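Local coordinates for Thiol:disulfide interchange protein DsbA (PDB 2ZNM) that probably acts as a periplasmic thiol:disulfide oxidoreductase of the DsbA type, built on a thioredoxin fold, at residues P42-L47 and L57-V62; K49-D54 and H173-L178. All coordinates share one frame; numbering follows the deposited sequence.

Interaction 1 (P42-L47 and L57-V62); sequences PLLLKL and LRTEHV
With CG swung to chi1 -112° and chi2 almost eclipsed, L57 lays its two methyls against L44 and L47; T59 has OG1 between its backbone N and carbonyl carbon (chi1 65°), which puts CG2 anti to the carbonyl carbon and facing L44. These contacts join helix 42-50 to strand 55-61, the last two members of the beta-alpha-beta unit of the thioredoxin fold that begins with strand 24-30. Helix and strand run nearly antiparallel, their axes at 163° and 10.3 Å apart at closest. No hydrogen bond links them, and the join is entirely van der Waals. L57 crosses L47 at about a right angle, its CD1 standing 4.1 Å from L47 CB, while its CD2 presses on the helix backbone, 3.6 Å from L44 O. Beneath this layer R58 turns away from the helix and reaches E60 with a salt bridge, R58 NE to E60 OE1 2.8 Å; OE1 lies in the guanidinium plane and accepts through its anti lone pair. A second salt bridge, from R58 NH1, ties the same guanidinium to E25 of strand 24-30. Further along the strand, L44 CD2 meets T59 CG2 at 3.9 Å.

Interaction 2 (K49-D54 and H173-L178); sequences KALPSD and HTIKEL
The carbonyl oxygen of A50, at the C-terminal end of helix 42-50, is met by the aliphatic chain of K176, with the ammonium group merely near. K176 CD and CE both lie 3.5 Å from A50 O, and K176 NZ is 3.7 Å from the same oxygen; the chain curls across the outer end of the carbonyl, and no hydrogen bond is made. It is extended as far as CD and then bends (chi3 70°), and the bend keeps CE and NZ close to the oxygen. The ammonium group would add a favourable charge near the negative end of the helix dipole, probably a mild effect at this exposed place. A50 also offers its methyl, with CB 4.2 Å from K176 CD. At L51 the backbone leaves helical geometry (psi 147°), and its side chain drops inward from the turn. L51 CD2 meets I175 CG2 obliquely at 4.2 Å, and both residues also rest on V26 of strand 24-30, which lies beneath the pair; I175 touches V162 of strand 160-162 as well. Further along, P52 packs on V179 and R183, and D54 forms a salt bridge with R183, so the connection towards strand 55-61 follows helix 167-185 for more than a turn. Apolar packing on the sheet side and an exposed lysine outside it join the two helices. Helix 42-50 and the C-terminal helix 167-185 cover the same face of the central sheet, the arrangement of first and last helices characteristic of the thioredoxin fold.

How the interactions relate
Both interactions use helix 42-50. Interaction 1, its centre about 5 Å from that of the chain, fixes the helix to the edge strand of its own beta-alpha-beta unit; interaction 2, its centre about 17 Å from that of the chain, sets the helix end against the distant C-terminal helix. Each is partly buried, with L47 and I175 the buried participants, but K176 is exposed. The first is leucine and threonine methyls against one another and a helix carbonyl; the second adds a lysine chain at a carbonyl oxygen. Their apolar parts run together: L57 CD1 reaches L51 CD1 at 3.8 Å, and L47 CD1 reaches I175 CD1 at 3.9 Å, giving one hydrophobic layer between sheet and helices.

Interaction 1 (P42-L47 and L57-V62)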
# COMPACT_ATOMS: atom_id res chain seq x y z
N PRO A 42 -10.18 0.62 -5.63
CA PRO A 42 -11.24 1.65 -5.48
C PRO A 42 -11.24 2.36 -4.12
O PRO A 42 -11.73 3.49 -4.02
CB PRO A 42 -12.55 0.86 -5.68
CG PRO A 42 -12.18 -0.59 -5.44
CD PRO A 42 -10.73 -0.74 -5.79
N LEU A 43 -10.69 1.72 -3.08
CA LEU A 43 -10.58 2.37 -1.76
C LEU A 43 -9.62 3.56 -1.75
O LEU A 43 -9.96 4.63 -1.23
CB LEU A 43 -10.21 1.35 -0.66
CG LEU A 43 -10.28 1.90 0.77
CD1 LEU A 43 -11.73 2.09 1.20
CD2 LEU A 43 -9.55 1.00 1.75
N LEU A 44 -8.43 3.39 -2.32
CA LEU A 44 -7.44 4.47 -2.47
C LEU A 44 -7.96 5.67 -3.25
O LEU A 44 -7.70 6.83 -2.87
CB LEU A 44 -6.17 3.94 -3.15
CG LEU A 44 -4.96 3.52 -2.32
CD1 LEU A 44 -5.23 3.40 -0.81
CD2 LEU A 44 -4.32 2.26 -2.88
N LEU A 45 -8.67 5.40 -4.33
CA LEU A 45 -9.31 6.42 -5.15
C LEU A 45 -10.39 7.22 -4.38
O LEU A 45 -10.43 8.46 -4.43
CB LEU A 45 -9.88 5.78 -6.43
CG LEU A 45 -10.32 6.57 -7.68
CD1 LEU A 45 -11.81 6.51 -7.88
CD2 LEU A 45 -9.84 7.99 -7.74
N LYS A 46 -11.25 6.51 -3.65
CA LYS A 46 -12.30 7.13 -2.86
C LYS A 46 -11.73 7.96 -1.70
O LYS A 46 -12.19 9.07 -1.44
CB LYS A 46 -13.20 6.05 -2.30
CG LYS A 46 -14.67 6.32 -2.45
CD LYS A 46 -15.20 7.28 -1.42
CE LYS A 46 -16.57 7.80 -1.85
NZ LYS A 46 -17.62 6.74 -1.83
N LEU A 47 -10.74 7.41 -1.00
CA LEU A 47 -10.11 8.07 0.13
C LEU A 47 -9.38 9.34 -0.31
O LEU A 47 -9.42 10.34 0.38
CB LEU A 47 -9.15 7.11 0.86
CG LEU A 47 -9.79 6.06 1.77
CD1 LEU A 47 -8.75 5.11 2.35
CD2 LEU A 47 -10.65 6.70 2.88
N LEU A 57 -2.32 9.69 2.22
CA LEU A 57 -2.34 8.27 1.90
C LEU A 57 -0.93 7.69 1.76
O LEU A 57 -0.08 8.27 1.08
CB LEU A 57 -3.11 8.05 0.58
CG LEU A 57 -4.48 7.35 0.46
CD1 LEU A 57 -5.17 7.01 1.79
CD2 LEU A 57 -5.39 8.13 -0.46
N ARG A 58 -0.69 6.55 2.41
CA ARG A 58 0.55 5.80 2.27
C ARG A 58 0.21 4.34 1.96
O ARG A 58 -0.74 3.79 2.52
CB ARG A 58 1.38 5.89 3.57
CG ARG A 58 2.66 5.03 3.64
CD ARG A 58 3.24 5.06 5.04
NE ARG A 58 4.43 4.24 5.23
CZ ARG A 58 5.07 4.09 6.40
NH1 ARG A 58 4.61 4.69 7.50
NH2 ARG A 58 6.15 3.33 6.49
N THR A 59 0.97 3.72 1.06
CA THR A 59 0.78 2.30 0.77
C THR A 59 2.07 1.50 0.96
O THR A 59 3.16 2.00 0.68
CB THR A 59 0.22 2.05 -0.65
OG1 THR A 59 1.18 2.48 -1.64
CG2 THR A 59 -1.08 2.80 -0.86
N GLU A 60 1.93 0.26 1.44
CA GLU A 60 3.05 -0.68 1.54
C GLU A 60 2.62 -2.05 1.02
O GLU A 60 1.54 -2.55 1.36
CB GLU A 60 3.53 -0.80 2.98
CG GLU A 60 3.87 0.53 3.67
CD GLU A 60 5.19 1.15 3.21
OE1 GLU A 60 5.41 2.34 3.46
OE2 GLU A 60 6.03 0.44 2.63
N HIS A 61 3.45 -2.65 0.17
CA HIS A 61 3.21 -4.04 -0.22
C HIS A 61 3.58 -5.00 0.91
O HIS A 61 4.68 -4.98 1.46
CB HIS A 61 3.92 -4.41 -1.52
CG HIS A 61 3.34 -5.62 -2.19
ND1 HIS A 61 2.72 -5.57 -3.42
CD2 HIS A 61 3.25 -6.91 -1.78
CE1 HIS A 61 2.29 -6.77 -3.75
NE2 HIS A 61 2.59 -7.60 -2.76
N VAL A 62 2.63 -5.85 1.23
CA VAL A 62 2.71 -6.86 2.27
C VAL A 62 3.72 -7.94 1.83
O VAL A 62 3.80 -8.26 0.66
CB VAL A 62 1.25 -7.39 2.46
CG1 VAL A 62 0.98 -8.68 1.70
CG2 VAL A 62 0.84 -7.43 3.88

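Interaction 2 (K49-D54 and H173-L178)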
# COMPACT_ATOMS: atom_id res chain seq x y z
N LYS A 49 -10.29 11.47 -2.38
CA LYS A 49 -11.23 12.58 -2.48
C LYS A 49 -11.99 12.86 -1.19
O LYS A 49 -12.33 14.00 -0.91
CB LYS A 49 -12.21 12.38 -3.65
CG LYS A 49 -11.55 12.07 -5.00
CD LYS A 49 -10.97 13.33 -5.65
CE LYS A 49 -10.62 13.10 -7.12
NZ LYS A 49 -9.59 12.03 -7.32
N ALA A 50 -12.25 11.82 -0.39
CA ALA A 50 -13.13 11.93 0.79
C ALA A 50 -12.40 12.34 2.07
O ALA A 50 -13.02 12.89 2.99
CB ALA A 50 -13.91 10.65 1.01
N LEU A 51 -11.10 12.06 2.11
CA LEU A 51 -10.26 12.41 3.26
C LEU A 51 -10.22 13.93 3.48
O LEU A 51 -10.32 14.68 2.52
CB LEU A 51 -8.85 11.85 3.08
CG LEU A 51 -8.62 10.36 3.34
CD1 LEU A 51 -7.20 9.98 2.99
CD2 LEU A 51 -8.93 9.96 4.78
N PRO A 52 -10.11 14.38 4.75
CA PRO A 52 -9.90 15.82 5.00
C PRO A 52 -8.53 16.31 4.51
O PRO A 52 -7.66 15.51 4.21
CB PRO A 52 -10.00 15.93 6.53
CG PRO A 52 -9.70 14.57 7.04
CD PRO A 52 -10.22 13.62 6.01
N SER A 53 -8.37 17.62 4.42
CA SER A 53 -7.15 18.25 3.88
C SER A 53 -5.83 17.92 4.61
O SER A 53 -4.77 17.95 3.99
CB SER A 53 -7.33 19.77 3.81
OG SER A 53 -8.42 20.13 2.98
N ASP A 54 -5.91 17.63 5.91
CA ASP A 54 -4.73 17.36 6.74
C ASP A 54 -4.39 15.85 6.87
O ASP A 54 -3.56 15.45 7.69
CB ASP A 54 -4.89 18.01 8.13
CG ASP A 54 -6.21 17.66 8.81
OD1 ASP A 54 -7.07 17.03 8.17
OD2 ASP A 54 -6.38 18.02 9.99
N HIS A 173 -16.14 5.58 6.20
CA HIS A 173 -16.73 6.28 7.32
C HIS A 173 -15.91 6.06 8.61
O HIS A 173 -15.69 7.00 9.37
CB HIS A 173 -18.17 5.82 7.52
CG HIS A 173 -18.81 6.35 8.76
ND1 HIS A 173 -19.14 7.68 8.92
CD2 HIS A 173 -19.16 5.73 9.92
CE1 HIS A 173 -19.67 7.86 10.11
NE2 HIS A 173 -19.70 6.69 10.74
N THR A 174 -15.48 4.82 8.83
CA THR A 174 -14.64 4.47 9.98
C THR A 174 -13.29 5.16 9.89
O THR A 174 -12.82 5.74 10.87
CB THR A 174 -14.49 2.94 10.14
OG1 THR A 174 -15.76 2.38 10.53
CG2 THR A 174 -13.45 2.57 11.19
N ILE A 175 -12.67 5.12 8.71
CA ILE A 175 -11.41 5.80 8.46
C ILE A 175 -11.54 7.31 8.72
O ILE A 175 -10.70 7.88 9.41
CB ILE A 175 -10.86 5.51 7.04
CG1 ILE A 175 -10.50 4.03 6.90
CG2 ILE A 175 -9.63 6.35 6.73
CD1 ILE A 175 -10.53 3.48 5.46
N LYS A 176 -12.61 7.93 8.21
CA LYS A 176 -12.82 9.37 8.39
C LYS A 176 -13.00 9.79 9.85
O LYS A 176 -12.43 10.80 10.28
CB LYS A 176 -13.94 9.90 7.50
CG LYS A 176 -13.45 10.27 6.10
CD LYS A 176 -14.59 10.73 5.20
CE LYS A 176 -15.14 12.09 5.63
NZ LYS A 176 -16.28 12.54 4.76
N GLU A 177 -13.75 8.99 10.60
CA GLU A 177 -13.94 9.18 12.04
C GLU A 177 -12.65 9.00 12.83
O GLU A 177 -12.41 9.70 13.82
CB GLU A 177 -15.02 8.23 12.58
CG GLU A 177 -16.46 8.70 12.35
CD GLU A 177 -17.50 7.86 13.12
OE1 GLU A 177 -17.38 6.61 13.14
OE2 GLU A 177 -18.43 8.46 13.70
N LEU A 178 -11.81 8.07 12.39
CA LEU A 178 -10.51 7.80 13.00
C LEU A 178 -9.51 8.93 12.78
O LEU A 178 -8.69 9.22 13.66
CB LEU A 178 -9.93 6.48 12.48
CG LEU A 178 -9.82 5.23 13.37
CD1 LEU A 178 -10.79 5.19 14.54
CD2 LEU A 178 -9.95 3.96 12.52